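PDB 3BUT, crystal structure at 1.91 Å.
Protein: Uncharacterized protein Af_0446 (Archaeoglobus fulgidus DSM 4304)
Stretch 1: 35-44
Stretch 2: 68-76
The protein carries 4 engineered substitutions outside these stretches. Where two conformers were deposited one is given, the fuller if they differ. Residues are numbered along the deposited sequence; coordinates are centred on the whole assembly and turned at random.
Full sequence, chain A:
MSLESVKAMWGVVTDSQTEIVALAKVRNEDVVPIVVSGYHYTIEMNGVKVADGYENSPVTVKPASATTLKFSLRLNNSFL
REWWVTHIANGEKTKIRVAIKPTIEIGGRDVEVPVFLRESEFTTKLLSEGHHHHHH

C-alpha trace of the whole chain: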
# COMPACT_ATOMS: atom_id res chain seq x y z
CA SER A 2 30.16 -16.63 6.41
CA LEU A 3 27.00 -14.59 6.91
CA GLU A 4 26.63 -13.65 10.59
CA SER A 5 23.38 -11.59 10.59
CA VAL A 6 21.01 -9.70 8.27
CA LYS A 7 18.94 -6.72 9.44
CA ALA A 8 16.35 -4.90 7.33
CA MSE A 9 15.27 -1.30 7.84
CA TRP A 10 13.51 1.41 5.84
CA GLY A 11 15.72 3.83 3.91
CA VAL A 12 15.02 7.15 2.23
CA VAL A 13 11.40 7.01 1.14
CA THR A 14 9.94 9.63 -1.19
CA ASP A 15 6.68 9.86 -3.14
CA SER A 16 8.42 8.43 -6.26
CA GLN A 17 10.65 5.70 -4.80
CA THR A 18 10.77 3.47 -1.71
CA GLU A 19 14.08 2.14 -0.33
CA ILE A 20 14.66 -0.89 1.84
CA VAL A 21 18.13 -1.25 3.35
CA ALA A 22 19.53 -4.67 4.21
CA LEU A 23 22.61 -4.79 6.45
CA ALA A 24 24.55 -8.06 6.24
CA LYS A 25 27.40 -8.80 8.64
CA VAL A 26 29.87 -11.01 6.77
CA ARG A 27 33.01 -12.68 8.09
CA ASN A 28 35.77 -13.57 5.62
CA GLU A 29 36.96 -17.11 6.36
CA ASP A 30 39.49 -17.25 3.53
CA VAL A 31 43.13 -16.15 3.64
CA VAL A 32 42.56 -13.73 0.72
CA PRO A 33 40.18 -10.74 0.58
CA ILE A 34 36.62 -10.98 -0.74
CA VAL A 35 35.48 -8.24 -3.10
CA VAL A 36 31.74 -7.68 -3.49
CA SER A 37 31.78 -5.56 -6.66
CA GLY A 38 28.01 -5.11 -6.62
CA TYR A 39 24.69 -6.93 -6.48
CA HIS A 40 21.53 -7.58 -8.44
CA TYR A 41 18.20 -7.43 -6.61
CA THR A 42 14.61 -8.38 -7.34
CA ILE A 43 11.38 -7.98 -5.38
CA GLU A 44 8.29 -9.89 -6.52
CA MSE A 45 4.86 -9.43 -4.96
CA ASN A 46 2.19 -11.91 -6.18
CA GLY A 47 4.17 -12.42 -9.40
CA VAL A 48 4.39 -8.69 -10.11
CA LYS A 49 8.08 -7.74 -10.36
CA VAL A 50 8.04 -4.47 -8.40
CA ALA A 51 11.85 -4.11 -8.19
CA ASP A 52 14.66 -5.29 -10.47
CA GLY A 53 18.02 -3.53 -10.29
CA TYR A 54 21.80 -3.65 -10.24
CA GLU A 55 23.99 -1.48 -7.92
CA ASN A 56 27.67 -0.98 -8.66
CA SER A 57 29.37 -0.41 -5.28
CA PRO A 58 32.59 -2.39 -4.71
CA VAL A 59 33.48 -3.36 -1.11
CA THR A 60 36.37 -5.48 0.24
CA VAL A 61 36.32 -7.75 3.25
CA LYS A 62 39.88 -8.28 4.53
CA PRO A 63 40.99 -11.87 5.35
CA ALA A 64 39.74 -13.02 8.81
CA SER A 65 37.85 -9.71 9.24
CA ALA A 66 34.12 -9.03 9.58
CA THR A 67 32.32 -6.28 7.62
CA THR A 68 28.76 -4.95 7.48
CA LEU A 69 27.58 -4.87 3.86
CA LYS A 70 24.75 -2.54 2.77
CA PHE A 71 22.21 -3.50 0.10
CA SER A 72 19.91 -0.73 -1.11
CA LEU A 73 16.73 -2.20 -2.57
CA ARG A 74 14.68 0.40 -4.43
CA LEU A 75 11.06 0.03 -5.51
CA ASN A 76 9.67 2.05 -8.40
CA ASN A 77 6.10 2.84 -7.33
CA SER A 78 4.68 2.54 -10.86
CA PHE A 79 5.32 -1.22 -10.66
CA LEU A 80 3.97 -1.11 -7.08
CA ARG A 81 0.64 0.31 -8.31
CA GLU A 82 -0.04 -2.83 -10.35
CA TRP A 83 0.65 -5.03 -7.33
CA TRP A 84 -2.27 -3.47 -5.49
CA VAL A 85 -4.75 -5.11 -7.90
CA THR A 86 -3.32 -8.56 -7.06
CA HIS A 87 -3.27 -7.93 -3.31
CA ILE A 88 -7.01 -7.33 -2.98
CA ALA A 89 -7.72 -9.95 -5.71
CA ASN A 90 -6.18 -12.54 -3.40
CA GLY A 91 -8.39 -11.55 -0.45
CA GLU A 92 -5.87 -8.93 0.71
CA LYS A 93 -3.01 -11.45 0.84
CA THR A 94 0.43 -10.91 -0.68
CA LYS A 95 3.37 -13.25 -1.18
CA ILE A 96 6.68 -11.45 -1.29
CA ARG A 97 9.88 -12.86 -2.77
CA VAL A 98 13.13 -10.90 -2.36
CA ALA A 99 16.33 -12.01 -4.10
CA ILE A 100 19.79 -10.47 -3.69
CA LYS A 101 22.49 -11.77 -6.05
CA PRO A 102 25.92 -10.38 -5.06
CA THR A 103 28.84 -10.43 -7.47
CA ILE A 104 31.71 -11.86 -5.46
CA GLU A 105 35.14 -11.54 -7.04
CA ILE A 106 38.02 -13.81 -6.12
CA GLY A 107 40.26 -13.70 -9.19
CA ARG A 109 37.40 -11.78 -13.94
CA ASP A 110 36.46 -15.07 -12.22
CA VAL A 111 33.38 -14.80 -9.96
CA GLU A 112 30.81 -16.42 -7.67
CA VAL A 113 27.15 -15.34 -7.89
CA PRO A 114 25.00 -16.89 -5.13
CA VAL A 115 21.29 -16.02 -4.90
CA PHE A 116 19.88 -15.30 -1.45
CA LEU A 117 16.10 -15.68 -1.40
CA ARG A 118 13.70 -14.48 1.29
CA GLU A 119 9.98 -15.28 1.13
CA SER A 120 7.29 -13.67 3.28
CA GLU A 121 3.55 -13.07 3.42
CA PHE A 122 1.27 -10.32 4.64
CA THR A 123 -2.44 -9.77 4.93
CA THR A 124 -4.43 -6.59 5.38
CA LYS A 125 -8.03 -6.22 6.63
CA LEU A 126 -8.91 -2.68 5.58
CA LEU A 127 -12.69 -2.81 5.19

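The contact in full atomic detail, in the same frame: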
# COMPACT_ATOMS: atom_id res chain seq x y z
N VAL A 35 36.03 -9.48 -2.57
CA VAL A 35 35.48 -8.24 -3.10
C VAL A 35 34.04 -8.48 -3.54
O VAL A 35 33.77 -9.39 -4.31
CB VAL A 35 36.31 -7.67 -4.29
CG1 VAL A 35 35.85 -6.25 -4.62
CG2 VAL A 35 37.79 -7.70 -3.97
N VAL A 36 33.11 -7.69 -3.00
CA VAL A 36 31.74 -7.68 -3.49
C VAL A 36 31.65 -6.45 -4.39
O VAL A 36 31.51 -5.33 -3.91
CB VAL A 36 30.69 -7.57 -2.34
CG1 VAL A 36 29.28 -7.70 -2.89
CG2 VAL A 36 30.93 -8.64 -1.28
N SER A 37 31.75 -6.67 -5.70
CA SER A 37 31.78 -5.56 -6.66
C SER A 37 30.41 -4.88 -6.84
O SER A 37 30.32 -3.73 -7.25
CB SER A 37 32.31 -6.04 -8.01
OG SER A 37 31.52 -7.11 -8.49
N GLY A 38 29.36 -5.62 -6.53
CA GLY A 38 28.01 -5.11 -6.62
C GLY A 38 27.03 -6.23 -6.38
O GLY A 38 27.41 -7.30 -5.92
N TYR A 39 25.76 -5.98 -6.71
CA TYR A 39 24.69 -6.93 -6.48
C TYR A 39 23.50 -6.63 -7.38
O TYR A 39 23.22 -5.48 -7.69
CB TYR A 39 24.24 -6.91 -5.01
CG TYR A 39 23.84 -5.53 -4.49
CD1 TYR A 39 24.79 -4.61 -4.06
CD2 TYR A 39 22.49 -5.16 -4.43
CE1 TYR A 39 24.42 -3.35 -3.60
CE2 TYR A 39 22.11 -3.90 -3.97
CZ TYR A 39 23.08 -3.01 -3.54
OH TYR A 39 22.72 -1.76 -3.09
N HIS A 40 22.82 -7.69 -7.79
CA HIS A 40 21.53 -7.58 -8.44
C HIS A 40 20.44 -7.88 -7.41
O HIS A 40 20.60 -8.77 -6.56
CB HIS A 40 21.43 -8.54 -9.62
CG HIS A 40 20.21 -8.33 -10.46
ND1 HIS A 40 20.22 -7.57 -11.62
CD2 HIS A 40 18.93 -8.76 -10.31
CE1 HIS A 40 19.01 -7.55 -12.14
NE2 HIS A 40 18.21 -8.26 -11.36
N TYR A 41 19.34 -7.15 -7.48
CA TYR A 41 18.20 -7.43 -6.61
C TYR A 41 16.89 -7.48 -7.35
O TYR A 41 16.71 -6.80 -8.35
CB TYR A 41 18.13 -6.43 -5.44
CG TYR A 41 17.89 -5.01 -5.85
CD1 TYR A 41 18.94 -4.18 -6.21
CD2 TYR A 41 16.60 -4.48 -5.86
CE1 TYR A 41 18.72 -2.86 -6.59
CE2 TYR A 41 16.37 -3.17 -6.23
CZ TYR A 41 17.43 -2.37 -6.59
OH TYR A 41 17.21 -1.06 -6.97
N THR A 42 15.98 -8.32 -6.85
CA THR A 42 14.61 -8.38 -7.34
C THR A 42 13.64 -8.46 -6.17
O THR A 42 13.92 -9.10 -5.16
CB THR A 42 14.32 -9.59 -8.30
OG1 THR A 42 14.51 -10.84 -7.61
CG2 THR A 42 15.18 -9.57 -9.54
N ILE A 43 12.49 -7.79 -6.31
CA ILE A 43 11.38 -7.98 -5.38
C ILE A 43 10.12 -8.32 -6.17
O ILE A 43 9.70 -7.56 -7.04
CB ILE A 43 11.13 -6.74 -4.49
CG1 ILE A 43 12.38 -6.41 -3.66
CG2 ILE A 43 9.93 -6.98 -3.57
CD1 ILE A 43 12.29 -5.13 -2.86
N GLU A 44 9.54 -9.49 -5.90
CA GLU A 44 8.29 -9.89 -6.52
C GLU A 44 7.20 -9.94 -5.47
O GLU A 44 7.42 -10.41 -4.36
CB GLU A 44 8.41 -11.24 -7.24
CG GLU A 44 9.26 -11.20 -8.49
CD GLU A 44 9.05 -12.40 -9.40
OE1 GLU A 44 7.95 -12.99 -9.39
OE2 GLU A 44 10.00 -12.75 -10.15
N THR A 68 30.17 -5.13 7.79
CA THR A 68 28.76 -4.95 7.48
C THR A 68 28.62 -4.46 6.04
O THR A 68 29.18 -3.43 5.67
CB THR A 68 28.07 -4.01 8.48
OG1 THR A 68 28.15 -4.58 9.79
CG2 THR A 68 26.59 -3.80 8.13
N LEU A 69 27.90 -5.24 5.23
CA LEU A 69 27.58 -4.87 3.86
C LEU A 69 26.18 -4.27 3.79
O LEU A 69 25.27 -4.76 4.45
CB LEU A 69 27.64 -6.09 2.94
CG LEU A 69 28.84 -7.03 2.89
CD1 LEU A 69 28.63 -8.04 1.79
CD2 LEU A 69 30.15 -6.28 2.70
N LYS A 70 26.02 -3.25 2.95
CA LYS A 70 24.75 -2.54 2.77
C LYS A 70 24.18 -2.78 1.37
O LYS A 70 24.85 -2.53 0.36
CB LYS A 70 24.94 -1.03 3.03
CG LYS A 70 23.80 -0.13 2.57
CD LYS A 70 24.23 1.34 2.57
CE LYS A 70 23.58 2.13 1.43
NZ LYS A 70 22.15 2.51 1.68
N PHE A 71 22.94 -3.26 1.34
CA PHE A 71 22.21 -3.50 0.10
C PHE A 71 21.00 -2.57 0.05
O PHE A 71 20.10 -2.64 0.90
CB PHE A 71 21.80 -4.97 -0.01
CG PHE A 71 22.95 -5.94 0.07
CD1 PHE A 71 23.72 -6.23 -1.05
CD2 PHE A 71 23.27 -6.57 1.27
CE1 PHE A 71 24.80 -7.11 -0.98
CE2 PHE A 71 24.34 -7.45 1.36
CZ PHE A 71 25.10 -7.73 0.23
N SER A 72 20.99 -1.67 -0.93
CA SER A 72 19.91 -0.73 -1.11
C SER A 72 18.94 -1.28 -2.14
O SER A 72 19.28 -1.40 -3.32
CB SER A 72 20.46 0.62 -1.57
OG SER A 72 19.42 1.55 -1.80
N LEU A 73 17.74 -1.62 -1.69
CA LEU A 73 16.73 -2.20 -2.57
C LEU A 73 15.66 -1.16 -2.83
O LEU A 73 14.90 -0.81 -1.93
CB LEU A 73 16.11 -3.44 -1.92
CG LEU A 73 17.02 -4.38 -1.12
CD1 LEU A 73 16.19 -5.40 -0.36
CD2 LEU A 73 18.03 -5.09 -2.01
N ARG A 74 15.61 -0.67 -4.07
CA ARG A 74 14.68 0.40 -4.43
C ARG A 74 13.48 -0.10 -5.22
O ARG A 74 13.63 -0.89 -6.15
CB ARG A 74 15.40 1.51 -5.19
CG ARG A 74 16.43 2.27 -4.37
CD ARG A 74 17.29 3.18 -5.25
NE ARG A 74 18.56 3.51 -4.61
CZ ARG A 74 19.66 2.76 -4.68
NH1 ARG A 74 20.77 3.15 -4.06
NH2 ARG A 74 19.66 1.62 -5.35
N LEU A 75 12.30 0.38 -4.84
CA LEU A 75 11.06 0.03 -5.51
C LEU A 75 10.49 1.23 -6.25
O LEU A 75 10.14 2.24 -5.63
CB LEU A 75 10.02 -0.50 -4.52
CG LEU A 75 10.31 -1.75 -3.69
CD1 LEU A 75 10.89 -1.38 -2.35
CD2 LEU A 75 9.01 -2.49 -3.49
N ASN A 76 10.40 1.11 -7.57
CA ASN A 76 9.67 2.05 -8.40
C ASN A 76 8.17 1.85 -8.13
O ASN A 76 7.65 0.74 -8.27
CB ASN A 76 10.01 1.82 -9.88
CG ASN A 76 9.17 2.66 -10.83
OD1 ASN A 76 8.55 2.13 -11.75
ND2 ASN A 76 9.16 3.98 -10.63
O HOH W 1 24.85 0.11 -1.73

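Two tyrosines reach across from one strand and bond through their hydroxyls to the backbone of the other. Ser-72 N donates a hydrogen bond to Tyr-39 OH at 2.8 Å, with a nearly straight N-H...O angle of 161°. Two residues further along each strand the arrangement recurs. Arg-74 N donates to Tyr-41 OH, but at 3.3 Å and 153° this bond is weak. Hydroxyls here do work that backbone carbonyls do between neighbouring strands of a sheet.

The two strands are not paired in that way. No backbone-to-backbone hydrogen bond joins them. Their axes come no closer than 7.8 Å, and their N-to-C directions differ by 44°. They run broadly the same way and lie across each other as packed layers, with side chains filling the gap. The register places Val-36 near Leu-69, Tyr-39 near Phe-71, Tyr-41 near Leu-73 and Ile-43 near Leu-75. The CA atoms of Tyr-41 and Leu-73 are 6.8 Å apart, the shortest of these four separations. The contact buries 534 Å², counting both sides.

On the first strand, Tyr-39, Tyr-41 and Ile-43 point toward the partner, while Thr-42 points away. This is the usual alternation of an extended chain. Val-36 also points toward the partner, but it sits three positions before Tyr-39 rather than two. Ser-37 and Gly-38 lie between them and make no contact.

Tyr-39 and Tyr-41 share a side-chain shape. Both have chi1 in the p well and chi2 near -84°. Each ring reaches across the gap and brings its hydroxyl to a backbone N.

The Tyr-39 ring also meets Phe-71 edge to face. The edge of Phe-71 is directed at the face of Tyr-39, with centroids 4.9 Å apart and planes at 84°. The closest atoms are Tyr-39 CG and Phe-71 CD1, at 3.5 Å. This geometry sets the slightly positive ring hydrogens of Phe-71 against the electron-rich face of Tyr-39.

A water adds to the polar end of this ring. It lies 3.1 Å from Tyr-39 OH and donates a weak hydrogen bond to Lys-70 O at 3.4 Å.

The Tyr-41 ring lies against the backbone. Leu-73 CA sits over one face, 4.0 Å from the centroid of the Tyr-41 ring and 20° off the ring normal, a CH-pi contact. Nearby, Tyr-41 CB packs on Leu-73 CD2 at 3.7 Å. Farther out, Tyr-41 OH lies 3.6 Å from Arg-74 CB and at the edge of the Arg-74 guanidinium.

Aliphatic contacts close both ends. Val-36 CG2 meets Leu-69 CD1 at 3.9 Å. At the other end, Ile-43 CD1 lies 4.0 Å from Leu-75 CG and 4.3 Å from Leu-73 CB. The CA-to-CB bond of Leu-75 points sideways, but the end of its side chain comes nearer. All these residues are buried, so the contacts keep apolar surface from water.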